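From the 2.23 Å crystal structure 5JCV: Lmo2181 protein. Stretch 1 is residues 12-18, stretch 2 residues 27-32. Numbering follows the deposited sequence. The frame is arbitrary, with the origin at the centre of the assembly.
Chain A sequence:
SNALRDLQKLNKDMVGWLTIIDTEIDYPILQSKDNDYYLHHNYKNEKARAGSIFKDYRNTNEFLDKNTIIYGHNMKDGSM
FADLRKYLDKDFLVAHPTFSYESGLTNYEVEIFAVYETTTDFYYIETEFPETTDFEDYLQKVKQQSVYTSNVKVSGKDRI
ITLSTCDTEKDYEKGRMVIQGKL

Stretch 1, residues 12-18: KDMVGWL
Stretch 2 (27-32) YPILQS

Stretch 1 leaves a helix and becomes a strand that runs antiparallel to the strand of stretch 2, at 146° between their directions. The axes approach to 4.3 Å, and 574 Å² is buried in total.

Lys12 and Asp13 are helical, with phi/psi of -80/-38 and -74/-40. Lys12, extended except for a p chi3, makes no contact. Asp13 (chi1 m) accepts a weak hydrogen bond at Asp13 O from Gln31 N (Gln31 -164/135), 3.0 Å away and bent to 127°. The same Asp13 O lies 3.4 Å from Leu30 CA.

Met14, a selenomethionine, is the first residue to leave helical phi/psi, at -86/119. Met14 CA is 4.4 Å from Leu30 CA. The side chain (t, t, p) carries Met14 SE to 3.7 Å from Pro28 CB, an apolar contact. Met14 CB lies 4.4 Å from Leu30 CG; Leu30 (-101/172) has chi1 m and chi2 near 93°.

Val15 (-117/7) donates from Val15 N to Ile29 O at 2.8 Å, nearly straight at 172°. Val15 CG2 lies 3.9 Å from Gln31 OE1, at the end of a side chain with chi1 and chi2 both t.

Gly16 is extended, at 165/-171. Gly16 O accepts from Ile29 N at 2.9 Å and 173°. An ideal CB on Gly16 would fall 3.7 Å from Ile29 CB.

Trp17 (-148/148, chi1 t, chi2 -84°) pairs with Pro28 (-69/144), Trp17 CA to Pro28 CA 4.4 Å. This is a non-hydrogen-bonded position, so Pro28's lack of an NH costs no bond here. The Trp17 ring packs on Pro28, with Trp17 CE3 3.6 Å from Pro28 CA. Pro28 CD sits over the ring face, 3.9 Å from the centroid of the Trp17 six-membered ring, in a CH-pi contact. Tyr27 O also lies over a ring face, 3.4 Å from Trp17 CD2.

Leu18 (-133/136; t, p) and Tyr27 (-140/154; chi1 m) exchange two hydrogen bonds: Leu18 N to Tyr27 O and Tyr27 N to Leu18 O, each 2.9 Å. Leu18 CB meets Ile29 CD1 at 4.0 Å, with Ile29 (-99/120) in m, t.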

ATOM      1  N   LYS A  12      -7.434  -2.214  -2.471  1.00 66.17           N
ATOM      2  CA  LYS A  12      -6.963  -1.743  -3.773  1.00 72.88           C
ATOM      3  C   LYS A  12      -7.217  -0.216  -4.004  1.00 69.72           C
ATOM      4  O   LYS A  12      -6.404   0.483  -4.611  1.00 66.36           O
ATOM      5  CB  LYS A  12      -7.686  -2.526  -4.861  1.00 80.67           C
ATOM      6  CG  LYS A  12      -7.184  -2.269  -6.280  1.00 88.59           C
ATOM      7  CD  LYS A  12      -7.927  -3.118  -7.295  1.00 89.26           C
ATOM      8  CE  LYS A  12      -9.346  -2.617  -7.496  1.00 92.43           C
ATOM      9  NZ  LYS A  12     -10.086  -3.501  -8.452  1.00 95.86           N
ATOM     10  N   ASP A  13      -8.357   0.276  -3.533  1.00 68.11           N
ATOM     11  CA  ASP A  13      -8.805   1.645  -3.803  1.00 63.33           C
ATOM     12  C   ASP A  13      -8.021   2.675  -2.999  1.00 65.23           C
ATOM     13  O   ASP A  13      -7.702   3.735  -3.534  1.00 64.77           O
ATOM     14  CB  ASP A  13     -10.286   1.784  -3.450  1.00 62.67           C
ATOM     15  CG  ASP A  13     -11.182   0.944  -4.331  1.00 64.18           C
ATOM     16  OD1 ASP A  13     -10.748   0.472  -5.395  1.00 64.76           O
ATOM     17  OD2 ASP A  13     -12.349   0.756  -3.963  1.00 67.69           O
HETATM   18  N   MSE A  14      -7.708   2.373  -1.726  1.00 64.05           N
HETATM   19  CA  MSE A  14      -7.046   3.350  -0.825  1.00 60.66           C
HETATM   20  C   MSE A  14      -5.578   3.247  -1.031  1.00 61.55           C
HETATM   21  O   MSE A  14      -5.015   2.222  -0.806  1.00 66.28           O
HETATM   22  CB  MSE A  14      -7.485   3.189   0.635  1.00 60.05           C
HETATM   23  CG  MSE A  14      -6.565   3.769   1.721  1.00 59.41           C
HETATM   24 SE   MSE A  14      -7.559   3.627   3.430  0.64 63.97          SE
HETATM   25  CE  MSE A  14      -7.374   1.668   3.708  1.00 67.69           C
ATOM     26  N   VAL A  15      -4.960   4.336  -1.470  1.00 61.80           N
ATOM     27  CA  VAL A  15      -3.591   4.381  -2.018  1.00 58.27           C
ATOM     28  C   VAL A  15      -2.684   5.257  -1.134  1.00 58.30           C
ATOM     29  O   VAL A  15      -1.521   5.545  -1.472  1.00 56.10           O
ATOM     30  CB  VAL A  15      -3.720   4.934  -3.465  1.00 66.13           C
ATOM     31  CG1 VAL A  15      -2.567   5.826  -3.915  1.00 68.67           C
ATOM     32  CG2 VAL A  15      -3.942   3.777  -4.444  1.00 66.13           C
ATOM     33  N   GLY A  16      -3.209   5.694   0.015  1.00 55.10           N
ATOM     34  CA  GLY A  16      -2.482   6.639   0.841  1.00 57.20           C
ATOM     35  C   GLY A  16      -3.318   7.312   1.917  1.00 54.54           C
ATOM     36  O   GLY A  16      -4.475   6.940   2.154  1.00 52.68           O
ATOM     37  N   TRP A  17      -2.711   8.304   2.561  1.00 52.43           N
ATOM     38  CA  TRP A  17      -3.339   9.055   3.655  1.00 53.54           C
ATOM     39  C   TRP A  17      -2.814  10.489   3.618  1.00 54.58           C
ATOM     40  O   TRP A  17      -1.666  10.730   3.218  1.00 50.46           O
ATOM     41  CB  TRP A  17      -3.061   8.444   5.041  1.00 51.37           C
ATOM     42  CG  TRP A  17      -4.043   8.937   6.011  1.00 49.68           C
ATOM     43  CD1 TRP A  17      -3.990  10.090   6.695  1.00 52.30           C
ATOM     44  CD2 TRP A  17      -5.283   8.319   6.361  1.00 51.50           C
ATOM     45  NE1 TRP A  17      -5.099  10.231   7.478  1.00 51.74           N
ATOM     46  CE2 TRP A  17      -5.926   9.165   7.257  1.00 51.53           C
ATOM     47  CE3 TRP A  17      -5.906   7.118   5.999  1.00 54.18           C
ATOM     48  CZ2 TRP A  17      -7.163   8.855   7.821  1.00 55.35           C
ATOM     49  CZ3 TRP A  17      -7.148   6.818   6.538  1.00 54.43           C
ATOM     50  CH2 TRP A  17      -7.762   7.682   7.441  1.00 56.41           C
ATOM     51  N   LEU A  18      -3.665  11.439   4.017  1.00 52.73           N
ATOM     52  CA  LEU A  18      -3.284  12.860   4.034  1.00 52.29           C
ATOM     53  C   LEU A  18      -3.690  13.489   5.369  1.00 48.51           C
ATOM     54  O   LEU A  18      -4.814  13.302   5.862  1.00 47.88           O
ATOM     55  CB  LEU A  18      -4.013  13.579   2.870  1.00 53.00           C
ATOM     56  CG  LEU A  18      -3.705  15.079   2.730  1.00 54.42           C
ATOM     57  CD1 LEU A  18      -2.244  15.342   2.409  1.00 53.58           C
ATOM     58  CD2 LEU A  18      -4.551  15.730   1.657  1.00 53.93           C
ATOM     59  N   TYR A  27      -7.543  12.272   6.013  1.00 50.41           N
ATOM     60  CA  TYR A  27      -8.394  11.456   5.211  1.00 51.11           C
ATOM     61  C   TYR A  27      -7.588  10.407   4.443  1.00 52.85           C
ATOM     62  O   TYR A  27      -6.390  10.612   4.162  1.00 53.54           O
ATOM     63  CB  TYR A  27      -9.154  12.312   4.188  1.00 53.66           C
ATOM     64  CG  TYR A  27     -10.216  13.275   4.721  1.00 52.74           C
ATOM     65  CD1 TYR A  27     -11.330  12.809   5.404  1.00 53.10           C
ATOM     66  CD2 TYR A  27     -10.145  14.654   4.441  1.00 50.61           C
ATOM     67  CE1 TYR A  27     -12.318  13.682   5.852  1.00 56.35           C
ATOM     68  CE2 TYR A  27     -11.125  15.526   4.885  1.00 51.03           C
ATOM     69  CZ  TYR A  27     -12.219  15.041   5.584  1.00 52.80           C
ATOM     70  OH  TYR A  27     -13.198  15.909   6.048  1.00 54.20           O
ATOM     71  N   PRO A  28      -8.247   9.283   4.106  1.00 48.94           N
ATOM     72  CA  PRO A  28      -7.688   8.343   3.182  1.00 50.47           C
ATOM     73  C   PRO A  28      -7.666   8.956   1.794  1.00 49.90           C
ATOM     74  O   PRO A  28      -8.542   9.775   1.447  1.00 48.36           O
ATOM     75  CB  PRO A  28      -8.658   7.169   3.255  1.00 50.77           C
ATOM     76  CG  PRO A  28      -9.968   7.828   3.556  1.00 50.90           C
ATOM     77  CD  PRO A  28      -9.563   8.835   4.590  1.00 50.81           C
ATOM     78  N   ILE A  29      -6.611   8.633   1.056  1.00 48.54           N
ATOM     79  CA  ILE A  29      -6.497   9.000  -0.345  1.00 49.72           C
ATOM     80  C   ILE A  29      -6.890   7.823  -1.189  1.00 52.54           C
ATOM     81  O   ILE A  29      -6.247   6.761  -1.125  1.00 55.73           O
ATOM     82  CB  ILE A  29      -5.062   9.394  -0.731  1.00 50.42           C
ATOM     83  CG1 ILE A  29      -4.577  10.500   0.216  1.00 50.56           C
ATOM     84  CG2 ILE A  29      -5.011   9.802  -2.201  1.00 47.46           C
ATOM     85  CD1 ILE A  29      -3.275  11.142  -0.174  1.00 50.12           C
ATOM     86  N   LEU A  30      -7.915   8.019  -2.003  1.00 51.21           N
ATOM     87  CA  LEU A  30      -8.395   6.978  -2.892  1.00 55.34           C
ATOM     88  C   LEU A  30      -7.895   7.215  -4.305  1.00 55.95           C
ATOM     89  O   LEU A  30      -7.221   8.191  -4.533  1.00 51.80           O
ATOM     90  CB  LEU A  30      -9.925   6.836  -2.775  1.00 56.03           C
ATOM     91  CG  LEU A  30     -10.144   6.057  -1.449  1.00 65.18           C
ATOM     92  CD1 LEU A  30     -10.351   6.976  -0.235  1.00 64.41           C
ATOM     93  CD2 LEU A  30     -11.247   5.015  -1.542  1.00 68.33           C
ATOM     94  N   GLN A  31      -8.119   6.248  -5.204  1.00 56.81           N
ATOM     95  CA  GLN A  31      -7.720   6.375  -6.599  1.00 60.29           C
ATOM     96  C   GLN A  31      -8.412   5.359  -7.508  1.00 63.06           C
ATOM     97  O   GLN A  31      -8.491   4.181  -7.185  1.00 61.95           O
ATOM     98  CB  GLN A  31      -6.208   6.243  -6.788  1.00 58.70           C
ATOM     99  CG  GLN A  31      -5.743   6.625  -8.206  1.00 59.54           C
ATOM    100  CD  GLN A  31      -4.250   6.476  -8.387  1.00 61.09           C
ATOM    101  OE1 GLN A  31      -3.678   5.541  -7.871  1.00 62.95           O
ATOM    102  NE2 GLN A  31      -3.616   7.385  -9.117  1.00 61.93           N
ATOM    103  N   SER A  32      -8.886   5.836  -8.654  1.00 59.77           N
ATOM    104  CA  SER A  32      -9.539   4.987  -9.646  1.00 62.15           C
ATOM    105  C   SER A  32      -8.833   5.212 -10.980  1.00 62.56           C
ATOM    106  O   SER A  32      -7.736   5.769 -11.024  1.00 64.10           O
ATOM    107  CB  SER A  32     -11.023   5.320  -9.737  1.00 61.40           C
ATOM    108  OG  SER A  32     -11.190   6.631 -10.251  1.00 64.13           O
TER